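Maleylpyruvate isomerase (Ralstonia sp., PDB 2V6K) catalyses the glutathione-dependent isomerisation of maleylpyruvate to fumarylpyruvate in naphthalene degradation, working as a homodimeric zeta-class glutathione S-transferase. Local coordinates at residues Gly36-Glu39 with His40-Asp43; Leu114-Leu117 with Arg118-Gly122; Ala123-Ala126 with Ala127-Ala130. All coordinates share one frame; numbering follows the deposited sequence.

Interaction 1 (Gly36-Glu39 with His40-Asp43); sequences GKEE and HLKD. With TGG (gamma-glutamyl-S-(1,2-dicarboxyethyl)cysteinylglycine), chain C.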
ATOM      1  N   GLY A  36     -20.043   9.424   5.544  1.00  5.39           N
ATOM      2  CA  GLY A  36     -21.245   8.865   6.169  1.00  5.14           C
ATOM      3  C   GLY A  36     -22.478   9.053   5.299  1.00  4.76           C
ATOM      4  O   GLY A  36     -23.357   8.184   5.239  1.00  5.19           O
ATOM      5  N   LYS A  37     -22.539  10.201   4.625  1.00  4.47           N
ATOM      6  CA  LYS A  37     -23.600  10.502   3.664  1.00  4.75           C
ATOM      7  C   LYS A  37     -23.295   9.901   2.295  1.00  5.04           C
ATOM      8  O   LYS A  37     -24.047  10.115   1.339  1.00  6.58           O
ATOM      9  CB  LYS A  37     -23.770  12.020   3.516  1.00  5.44           C
ATOM     10  CG  LYS A  37     -24.204  12.748   4.782  1.00  5.63           C
ATOM     11  CD  LYS A  37     -24.399  14.241   4.484  1.00  7.97           C
ATOM     12  CE  LYS A  37     -24.742  15.039   5.723  1.00  9.58           C
ATOM     13  NZ  LYS A  37     -24.870  16.488   5.380  1.00 12.08           N
ATOM     14  N   GLU A  38     -22.178   9.175   2.203  1.00  5.17           N
ATOM     15  CA  GLU A  38     -21.733   8.521   0.966  1.00  6.25           C
ATOM     16  C   GLU A  38     -21.547   9.500  -0.202  1.00  5.82           C
ATOM     17  O   GLU A  38     -21.770   9.166  -1.371  1.00  6.40           O
ATOM     18  CB  GLU A  38     -22.614   7.306   0.623  1.00  9.13           C
ATOM     19  CG  GLU A  38     -22.549   6.242   1.736  1.00 12.54           C
ATOM     20  CD  GLU A  38     -23.211   4.916   1.392  1.00 15.88           C
ATOM     21  OE1 GLU A  38     -24.168   4.901   0.592  1.00 18.24           O
ATOM     22  OE2 GLU A  38     -22.780   3.886   1.953  1.00 19.65           O
ATOM     23  N   GLU A  39     -21.085  10.703   0.130  1.00  5.33           N
ATOM     24  CA  GLU A  39     -20.823  11.721  -0.886  1.00  5.09           C
ATOM     25  C   GLU A  39     -19.732  11.304  -1.861  1.00  6.09           C
ATOM     26  O   GLU A  39     -19.732  11.735  -3.019  1.00  7.05           O
ATOM     27  CB  GLU A  39     -20.494  13.068  -0.238  1.00  4.67           C
ATOM     28  CG  GLU A  39     -21.716  13.703   0.426  1.00  6.23           C
ATOM     29  CD  GLU A  39     -21.454  15.066   1.045  1.00  7.56           C
ATOM     30  OE1 GLU A  39     -20.282  15.501   1.107  1.00  6.77           O
ATOM     31  OE2 GLU A  39     -22.440  15.699   1.485  1.00  8.80           O
ATOM     32  N   HIS A  40     -18.822  10.446  -1.403  1.00  4.93           N
ATOM     33  CA  HIS A  40     -17.752   9.956  -2.258  1.00  5.56           C
ATOM     34  C   HIS A  40     -18.252   9.010  -3.339  1.00  6.02           C
ATOM     35  O   HIS A  40     -17.560   8.795  -4.334  1.00  6.56           O
ATOM     36  CB  HIS A  40     -16.655   9.292  -1.427  1.00  4.81           C
ATOM     37  CG  HIS A  40     -17.115   8.118  -0.620  1.00  4.52           C
ATOM     38  ND1 HIS A  40     -18.135   8.197   0.305  1.00  5.14           N
ATOM     39  CD2 HIS A  40     -16.653   6.846  -0.566  1.00  5.56           C
ATOM     40  CE1 HIS A  40     -18.295   7.017   0.880  1.00  4.48           C
ATOM     41  NE2 HIS A  40     -17.407   6.181   0.370  1.00  4.61           N
ATOM     42  N   LEU A  41     -19.457   8.469  -3.152  1.00  6.06           N
ATOM     43  CA  LEU A  41     -20.019   7.500  -4.088  1.00  6.97           C
ATOM     44  C   LEU A  41     -20.925   8.160  -5.126  1.00  7.63           C
ATOM     45  O   LEU A  41     -21.523   7.474  -5.962  1.00  9.13           O
ATOM     46  CB  LEU A  41     -20.759   6.385  -3.336  1.00  7.44           C
ATOM     47  CG  LEU A  41     -19.926   5.603  -2.310  1.00  6.65           C
ATOM     48  CD1 LEU A  41     -20.768   4.547  -1.619  1.00 10.33           C
ATOM     49  CD2 LEU A  41     -18.699   4.963  -2.952  1.00  8.14           C
ATOM     50  N   LYS A  42     -21.000   9.490  -5.081  1.00  7.76           N
ATOM     51  CA  LYS A  42     -21.776  10.263  -6.052  1.00  8.79           C
ATOM     52  C   LYS A  42     -20.953  10.568  -7.297  1.00  8.95           C
ATOM     53  O   LYS A  42     -19.724  10.586  -7.246  1.00  9.19           O
ATOM     54  CB  LYS A  42     -22.260  11.572  -5.430  1.00  9.74           C
ATOM     55  CG  LYS A  42     -23.236  11.396  -4.292  1.00 11.53           C
ATOM     56  CD  LYS A  42     -23.618  12.739  -3.698  1.00 19.26           C
ATOM     57  CE  LYS A  42     -24.712  12.583  -2.669  1.00 23.51           C
ATOM     58  NZ  LYS A  42     -25.040  13.871  -1.995  1.00 24.55           N
ATOM     59  N   ASP A  43     -21.640  10.822  -8.410  1.00  9.33           N
ATOM     60  CA  ASP A  43     -20.975  11.097  -9.684  1.00  9.54           C
ATOM     61  C   ASP A  43     -20.086  12.339  -9.647  1.00  9.12           C
ATOM     62  O   ASP A  43     -19.064  12.385 -10.330  1.00  9.53           O
ATOM     63  CB  ASP A  43     -21.991  11.203 -10.825  1.00  9.87           C
ATOM     64  CG  ASP A  43     -22.473   9.844 -11.314  1.00 11.34           C
ATOM     65  OD1 ASP A  43     -21.837   8.817 -10.990  1.00 13.12           O
ATOM     66  OD2 ASP A  43     -23.491   9.806 -12.040  1.00 15.34           O
TER
HETATM   67  OC1 TGG C1213      -4.135   5.871   0.584  1.00  8.53           O
HETATM   68  CO1 TGG C1213      -4.997   6.040  -0.302  1.00  7.71           C
HETATM   69  OT1 TGG C1213      -5.323   7.159  -0.749  1.00  7.87           O
HETATM   70  CA1 TGG C1213      -5.657   4.815  -0.867  1.00  7.94           C
HETATM   71  NN1 TGG C1213      -4.699   3.719  -0.954  1.00  8.80           N
HETATM   72  CB1 TGG C1213      -6.808   4.360   0.024  1.00  8.71           C
HETATM   73  CG1 TGG C1213      -7.917   5.398   0.068  1.00  7.87           C
HETATM   74  CD1 TGG C1213      -9.220   4.912   0.689  1.00 11.53           C
HETATM   75  OE1 TGG C1213      -9.146   3.681   1.367  1.00  8.77           O
HETATM   76  NN2 TGG C1213      -9.786   5.932   1.516  1.00  7.78           N
HETATM   77  CA2 TGG C1213     -10.797   5.670   2.504  1.00  7.01           C
HETATM   78  CO2 TGG C1213     -12.086   5.666   1.693  1.00  9.77           C
HETATM   79  OC2 TGG C1213     -12.437   6.921   1.163  1.00  8.13           O
HETATM   80  NN3 TGG C1213     -13.176   4.951   2.284  1.00  8.27           N
HETATM   81  CA3 TGG C1213     -14.505   5.070   1.720  1.00  8.57           C
HETATM   82  CO3 TGG C1213     -15.126   3.707   1.602  1.00  9.97           C
HETATM   83  OC3 TGG C1213     -14.478   2.708   1.971  1.00  8.78           O
HETATM   84  OT3 TGG C1213     -16.289   3.658   1.139  1.00 10.18           O
HETATM   85  CB2 TGG C1213     -10.585   6.781   3.512  1.00  8.39           C
HETATM   86  SG2 TGG C1213     -11.835   6.975   4.722  1.00  9.73           S
HETATM   87  CD2 TGG C1213     -11.834   5.607   5.831  1.00  9.76           C
HETATM   88  CE2 TGG C1213     -10.627   5.683   6.737  1.00 12.94           C
HETATM   89  OE2 TGG C1213     -10.763   5.987   7.945  1.00 13.45           O
HETATM   90  OF2 TGG C1213      -9.498   5.442   6.253  1.00 14.73           O
HETATM   91  CF2 TGG C1213     -13.159   5.727   6.583  1.00 11.69           C
HETATM   92  CH2 TGG C1213     -13.477   4.549   7.469  1.00 12.64           C
HETATM   93  OI2 TGG C1213     -12.849   3.485   7.320  1.00 11.33           O
HETATM   94  OJ2 TGG C1213     -14.368   4.699   8.338  1.00 14.59           O
HETATM   95  O   HOH W   1     -25.493  12.294   0.270  1.00 30.32           O
HETATM   96  O   HOH W   2     -24.945  15.153   0.649  1.00 23.39           O
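Glu38 and Leu41 meet first through the backbone: Leu41 N donates to Glu38 O at 3.0 Å, and the amide rises well above the carbonyl plane, 59° out of it, in an i to i+3 bond at a short 3-10 segment. One residue on, Lys42 N reaches Glu39 O at 3.3 Å in a weak bond of the same spacing.

Van der Waals contacts centre on Leu41. Its CD1 methyl lies against the Glu38 chain, 4.0 Å from Glu38 CB and 3.9 Å from Glu38 CD, the two side chains crossing at a slant, while Leu41 CG sits over the middle of one face of the His40 imidazole. This turn occupies the loop between strand 29-32 and helix 43-48 in the thioredoxin-like N-terminal domain of the glutathione S-transferase fold, where His40 is an established glutathione-binding residue. With CG placed between the backbone N and the carbonyl carbon (chi1 60°), the ring is carried back beside Glu38, its ND1 3.7 Å from Glu38 CA, and NE2 faces the ligand. His40 NE2 donates to OT3 of the glycyl carboxylate of the bound glutathione conjugate at 2.9 Å, the acceptor lying in the ring plane. His40 ND1, by contrast, is buried without a polar partner.

The charged ends have separate partners. Glu38 OE2 forms a salt bridge with Arg111, linking the turn to the C-terminal domain, and Glu39 OE1 accepts from the backbone N of His34. Glu39 and Lys42 run side by side in the same direction as extended chains, yet do not pair directly: one water donates to Glu39 OE2 and accepts from Lys42 NZ at 2.9 Å, and another joins the same ammonium to Lys37 O.

Interaction 2 (Leu114-Leu117 with Arg118-Gly122); sequences LEYL and RKTFG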
ATOM      1  N   LEU A 114     -15.651  -3.213   5.795  1.00  4.02           N
ATOM      2  CA  LEU A 114     -16.518  -3.491   6.935  1.00  4.22           C
ATOM      3  C   LEU A 114     -17.977  -3.576   6.515  1.00  4.19           C
ATOM      4  O   LEU A 114     -18.725  -4.419   7.019  1.00  4.60           O
ATOM      5  CB  LEU A 114     -16.311  -2.440   8.028  1.00  4.86           C
ATOM      6  CG  LEU A 114     -14.853  -2.230   8.469  1.00  4.62           C
ATOM      7  CD1 LEU A 114     -14.804  -1.285   9.664  1.00  6.22           C
ATOM      8  CD2 LEU A 114     -14.149  -3.533   8.805  1.00  5.74           C
ATOM      9  N   GLU A 115     -18.379  -2.725   5.575  1.00  3.81           N
ATOM     10  CA  GLU A 115     -19.730  -2.793   5.018  1.00  4.34           C
ATOM     11  C   GLU A 115     -20.012  -4.133   4.353  1.00  3.78           C
ATOM     12  O   GLU A 115     -21.101  -4.696   4.516  1.00  4.64           O
ATOM     13  CB  GLU A 115     -19.971  -1.644   4.048  1.00  5.43           C
ATOM     14  CG  GLU A 115     -20.253  -0.346   4.764  1.00  9.12           C
ATOM     15  CD  GLU A 115     -21.546  -0.425   5.550  1.00 12.74           C
ATOM     16  OE1 GLU A 115     -22.619  -0.421   4.914  1.00 14.98           O
ATOM     17  OE2 GLU A 115     -21.496  -0.524   6.795  1.00 14.62           O
ATOM     18  N   TYR A 116     -19.031  -4.650   3.619  1.00  3.16           N
ATOM     19  CA  TYR A 116     -19.168  -5.951   2.980  1.00  3.27           C
ATOM     20  C   TYR A 116     -19.292  -7.061   4.035  1.00  3.95           C
ATOM     21  O   TYR A 116     -20.145  -7.949   3.922  1.00  3.62           O
ATOM     22  CB  TYR A 116     -17.982  -6.200   2.046  1.00  3.97           C
ATOM     23  CG  TYR A 116     -18.167  -7.327   1.054  1.00  4.07           C
ATOM     24  CD1 TYR A 116     -18.394  -7.055  -0.291  1.00  4.77           C
ATOM     25  CD2 TYR A 116     -18.112  -8.663   1.459  1.00  3.95           C
ATOM     26  CE1 TYR A 116     -18.557  -8.083  -1.212  1.00  4.98           C
ATOM     27  CE2 TYR A 116     -18.261  -9.696   0.543  1.00  4.63           C
ATOM     28  CZ  TYR A 116     -18.483  -9.398  -0.787  1.00  4.38           C
ATOM     29  OH  TYR A 116     -18.630 -10.415  -1.700  1.00  5.80           O
ATOM     30  N   LEU A 117     -18.474  -6.996   5.081  1.00  3.15           N
ATOM     31  CA  LEU A 117     -18.596  -7.960   6.180  1.00  4.01           C
ATOM     32  C   LEU A 117     -19.988  -7.938   6.799  1.00  3.59           C
ATOM     33  O   LEU A 117     -20.566  -8.992   7.073  1.00  4.86           O
ATOM     34  CB  LEU A 117     -17.535  -7.705   7.246  1.00  4.07           C
ATOM     35  CG  LEU A 117     -16.072  -7.856   6.819  1.00  4.17           C
ATOM     36  CD1 LEU A 117     -15.171  -7.494   7.968  1.00  7.01           C
ATOM     37  CD2 LEU A 117     -15.785  -9.274   6.344  1.00  6.01           C
ATOM     38  N   ARG A 118     -20.527  -6.743   7.018  1.00  3.60           N
ATOM     39  CA  ARG A 118     -21.862  -6.604   7.597  1.00  3.93           C
ATOM     40  C   ARG A 118     -22.948  -7.147   6.676  1.00  3.73           C
ATOM     41  O   ARG A 118     -23.796  -7.932   7.098  1.00  4.51           O
ATOM     42  CB  ARG A 118     -22.157  -5.136   7.904  1.00  3.87           C
ATOM     43  CG  ARG A 118     -21.303  -4.545   9.009  1.00  6.93           C
ATOM     44  CD  ARG A 118     -21.642  -3.080   9.263  1.00 10.90           C
ATOM     45  NE  ARG A 118     -20.745  -2.520  10.276  1.00 11.26           N
ATOM     46  CZ  ARG A 118     -19.802  -1.610  10.041  1.00 11.02           C
ATOM     47  NH1 ARG A 118     -19.619  -1.111   8.823  1.00 11.86           N
ATOM     48  NH2 ARG A 118     -19.034  -1.191  11.042  1.00 12.16           N
ATOM     49  N   LYS A 119     -22.916  -6.733   5.416  1.00  3.68           N
ATOM     50  CA  LYS A 119     -24.036  -6.975   4.508  1.00  4.42           C
ATOM     51  C   LYS A 119     -23.982  -8.321   3.810  1.00  4.33           C
ATOM     52  O   LYS A 119     -25.024  -8.869   3.454  1.00  4.55           O
ATOM     53  CB  LYS A 119     -24.160  -5.820   3.512  1.00  6.88           C
ATOM     54  CG  LYS A 119     -24.544  -4.526   4.225  1.00 10.21           C
ATOM     55  CD  LYS A 119     -24.701  -3.336   3.307  1.00 17.37           C
ATOM     56  CE  LYS A 119     -25.509  -2.250   4.011  1.00 18.23           C
ATOM     57  NZ  LYS A 119     -25.007  -1.943   5.396  1.00 20.59           N
ATOM     58  N   THR A 120     -22.778  -8.858   3.635  1.00  4.11           N
ATOM     59  CA  THR A 120     -22.608 -10.159   2.983  1.00  4.85           C
ATOM     60  C   THR A 120     -22.388 -11.281   3.991  1.00  5.08           C
ATOM     61  O   THR A 120     -22.955 -12.366   3.836  1.00  6.42           O
ATOM     62  CB  THR A 120     -21.489 -10.112   1.920  1.00  5.96           C
ATOM     63  OG1 THR A 120     -21.854  -9.159   0.917  1.00  8.36           O
ATOM     64  CG2 THR A 120     -21.292 -11.474   1.255  1.00  6.88           C
ATOM     65  N   PHE A 121     -21.589 -11.020   5.023  1.00  5.00           N
ATOM     66  CA  PHE A 121     -21.280 -12.052   6.012  1.00  5.86           C
ATOM     67  C   PHE A 121     -22.031 -11.889   7.333  1.00  6.27           C
ATOM     68  O   PHE A 121     -21.862 -12.703   8.247  1.00  8.34           O
ATOM     69  CB  PHE A 121     -19.767 -12.156   6.220  1.00  7.05           C
ATOM     70  CG  PHE A 121     -19.039 -12.645   5.005  1.00  5.68           C
ATOM     71  CD1 PHE A 121     -19.293 -13.918   4.505  1.00  6.17           C
ATOM     72  CD2 PHE A 121     -18.127 -11.833   4.348  1.00  6.58           C
ATOM     73  CE1 PHE A 121     -18.637 -14.379   3.373  1.00  6.67           C
ATOM     74  CE2 PHE A 121     -17.462 -12.287   3.214  1.00  7.08           C
ATOM     75  CZ  PHE A 121     -17.718 -13.561   2.726  1.00  6.31           C
ATOM     76  N   GLY A 122     -22.873 -10.863   7.418  1.00  5.26           N
ATOM     77  CA  GLY A 122     -23.736 -10.672   8.586  1.00  5.13           C
ATOM     78  C   GLY A 122     -22.999 -10.324   9.864  1.00  5.75           C
ATOM     79  O   GLY A 122     -23.512 -10.553  10.963  1.00  7.13           O
TER
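A single carboxylate, that of Glu115, is shared by two cations further along the same helix. OE2 takes Arg118 NH1 at 2.8 Å on its anti lone pair, with the carboxylate and guanidinium planes 41° apart, whereas OE1 receives Lys119 NZ at 2.9 Å on the syn side. The bend of the Glu115 chain at chi2 (-65°) brings the group over the following turn, and the paired cations would be expected to stabilise its negative charge. Arg118 is extended from CG as far as NE, which makes a salt bridge to Glu125 OE2.

On another side of the helix, a chi1 of -165° swings the Tyr116 ring toward the next turn, where Thr120 OG1 lies 3.6 Å above the ring centre. Phe121 CE2 comes to the ring's edge, 3.8 Å from Tyr116 CE2. Trp131 of the second subunit meets Tyr116 edge-to-face.

Main-chain bonds from Arg118 N to Leu114 O and from Thr120 N to Tyr116 O keep the alpha-helical spacing; Phe121 N to Leu117 O is weak. Gly122 is the first residue to leave helical angles, with positive phi, in the all-helical glutathione S-transferase C-terminal domain, at the dimer interface.

Interaction 3 (Ala123-Ala126 with Ala127-Ala130); sequences ADEA and AINA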
ATOM      1  N   ALA A 123     -21.800  -9.753   9.732  1.00  4.70           N
ATOM      2  CA  ALA A 123     -20.982  -9.407  10.887  1.00  5.22           C
ATOM      3  C   ALA A 123     -21.691  -8.410  11.796  1.00  6.38           C
ATOM      4  O   ALA A 123     -22.192  -7.378  11.327  1.00  7.21           O
ATOM      5  CB  ALA A 123     -19.644  -8.835  10.425  1.00  5.80           C
ATOM      6  N   ASP A 124     -21.731  -8.712  13.091  1.00  5.72           N
ATOM      7  CA  ASP A 124     -22.166  -7.712  14.055  1.00  5.95           C
ATOM      8  C   ASP A 124     -20.961  -6.888  14.494  1.00  6.05           C
ATOM      9  O   ASP A 124     -19.839  -7.129  14.038  1.00  5.28           O
ATOM     10  CB  ASP A 124     -22.957  -8.323  15.227  1.00  6.22           C
ATOM     11  CG  ASP A 124     -22.131  -9.240  16.120  1.00  7.10           C
ATOM     12  OD1 ASP A 124     -20.888  -9.300  16.022  1.00  6.11           O
ATOM     13  OD2 ASP A 124     -22.761  -9.914  16.964  1.00 10.89           O
ATOM     14  N   GLU A 125     -21.177  -5.903  15.353  1.00  6.52           N
ATOM     15  CA  GLU A 125     -20.095  -4.975  15.651  1.00  7.59           C
ATOM     16  C   GLU A 125     -18.970  -5.593  16.465  1.00  6.53           C
ATOM     17  O   GLU A 125     -17.820  -5.190  16.320  1.00  6.81           O
ATOM     18  CB  GLU A 125     -20.615  -3.674  16.269  1.00  9.68           C
ATOM     19  CG  GLU A 125     -21.455  -2.829  15.293  1.00 12.83           C
ATOM     20  CD  GLU A 125     -20.813  -2.668  13.914  1.00 15.36           C
ATOM     21  OE1 GLU A 125     -19.667  -2.181  13.825  1.00 14.11           O
ATOM     22  OE2 GLU A 125     -21.467  -3.022  12.908  1.00 17.52           O
ATOM     23  N   ALA A 126     -19.285  -6.596  17.282  1.00  5.72           N
ATOM     24  CA  ALA A 126     -18.241  -7.350  17.969  1.00  5.01           C
ATOM     25  C   ALA A 126     -17.350  -8.048  16.939  1.00  4.88           C
ATOM     26  O   ALA A 126     -16.122  -8.038  17.062  1.00  4.87           O
ATOM     27  CB  ALA A 126     -18.849  -8.358  18.940  1.00  5.87           C
ATOM     28  N   ALA A 127     -17.967  -8.633  15.913  1.00  4.33           N
ATOM     29  CA  ALA A 127     -17.212  -9.300  14.851  1.00  4.06           C
ATOM     30  C   ALA A 127     -16.371  -8.307  14.051  1.00  4.06           C
ATOM     31  O   ALA A 127     -15.238  -8.615  13.674  1.00  4.31           O
ATOM     32  CB  ALA A 127     -18.144 -10.069  13.932  1.00  4.73           C
ATOM     33  N   ILE A 128     -16.921  -7.118  13.804  1.00  4.05           N
ATOM     34  CA  ILE A 128     -16.179  -6.046  13.134  1.00  4.33           C
ATOM     35  C   ILE A 128     -14.960  -5.653  13.961  1.00  4.83           C
ATOM     36  O   ILE A 128     -13.854  -5.569  13.429  1.00  4.88           O
ATOM     37  CB  ILE A 128     -17.081  -4.817  12.842  1.00  4.60           C
ATOM     38  CG1 ILE A 128     -18.172  -5.157  11.810  1.00  5.45           C
ATOM     39  CG2 ILE A 128     -16.249  -3.601  12.410  1.00  5.32           C
ATOM     40  CD1 ILE A 128     -17.656  -5.602  10.441  1.00  7.25           C
ATOM     41  N   ASN A 129     -15.144  -5.452  15.263  1.00  5.07           N
ATOM     42  CA  ASN A 129     -14.014  -5.097  16.112  1.00  6.03           C
ATOM     43  C   ASN A 129     -12.945  -6.184  16.150  1.00  4.98           C
ATOM     44  O   ASN A 129     -11.754  -5.877  16.149  1.00  5.53           O
ATOM     45  CB  ASN A 129     -14.477  -4.727  17.525  1.00  6.83           C
ATOM     46  CG  ASN A 129     -15.089  -3.336  17.599  1.00  9.64           C
ATOM     47  OD1 ASN A 129     -15.294  -2.673  16.583  1.00 10.52           O
ATOM     48  ND2 ASN A 129     -15.389  -2.894  18.813  1.00 15.21           N
ATOM     49  N   ALA A 130     -13.367  -7.452  16.165  1.00  4.31           N
ATOM     50  CA  ALA A 130     -12.416  -8.565  16.199  1.00  4.89           C
ATOM     51  C   ALA A 130     -11.606  -8.640  14.906  1.00  4.74           C
ATOM     52  O   ALA A 130     -10.404  -8.903  14.932  1.00  5.09           O
ATOM     53  CB  ALA A 130     -13.137  -9.882  16.467  1.00  5.83           C
TER
HETATM   54  O   HOH W   3     -17.658  -1.636  15.520  1.00 26.00           O
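Asp124 turns its carboxylate back over the first turn of helix 125-149 and caps the backbone amide of Ala127: OD1 accepts from Ala127 N at 3.0 Å. This is an N-cap by an aspartate, with CG between the backbone N and the carbonyl carbon (chi1 66°), which swings OD1 back to the amide, and the amide is met nearly in line with the CG-OD1 bond. The negative charge at the amino end of the helix would be expected to suit the helix dipole. Regular helical bonding starts from the same residue, with Ile128 N held by Asp124 O at 2.9 Å.

Beside the cap, the methyl of Ala123, the residue before Asp124, points toward the helix, touching Ala127 CB at 4.0 Å and Ile128 CD1 at 3.8 Å. These apolar groups belong to the junction with helix 111-121, where Ile128 packs on Leu114 and Leu117; Phe121 of the second subunit lies against Ala123 and Ala127.

Glu125 and Ile128 run alongside each other in the same direction, with Glu125 OE1 3.8 Å from Ile128 CB. Bent at chi2 (-47°), the glutamate lays its carboxylate along the isoleucine, with OE2 held by Arg118. Asn129 projects one turn further on, and a single water spans the gap, donating to Glu125 OE1 at 2.7 Å and to Asn129 OD1 at 2.8 Å.

In the fold
From the N terminus, interaction 1 closes a short turn in the loop that leads from strand 29-32 to helix 43-48, in the N-terminal domain. Interactions 2 and 3 follow in the C-terminal domain, along helix 111-121 and into the turn after it, and at the start of helix 125-149; the three come in series, with none nested or crossed. Interactions 2 and 3 have centres about 10 Å apart and touch directly, tying the two helices together across their connection, where Leu117 O and Ala123 N probably bond, and both reach the second subunit. Interaction 1 approaches interaction 2 to about 5 Å between nearest atoms without touching it.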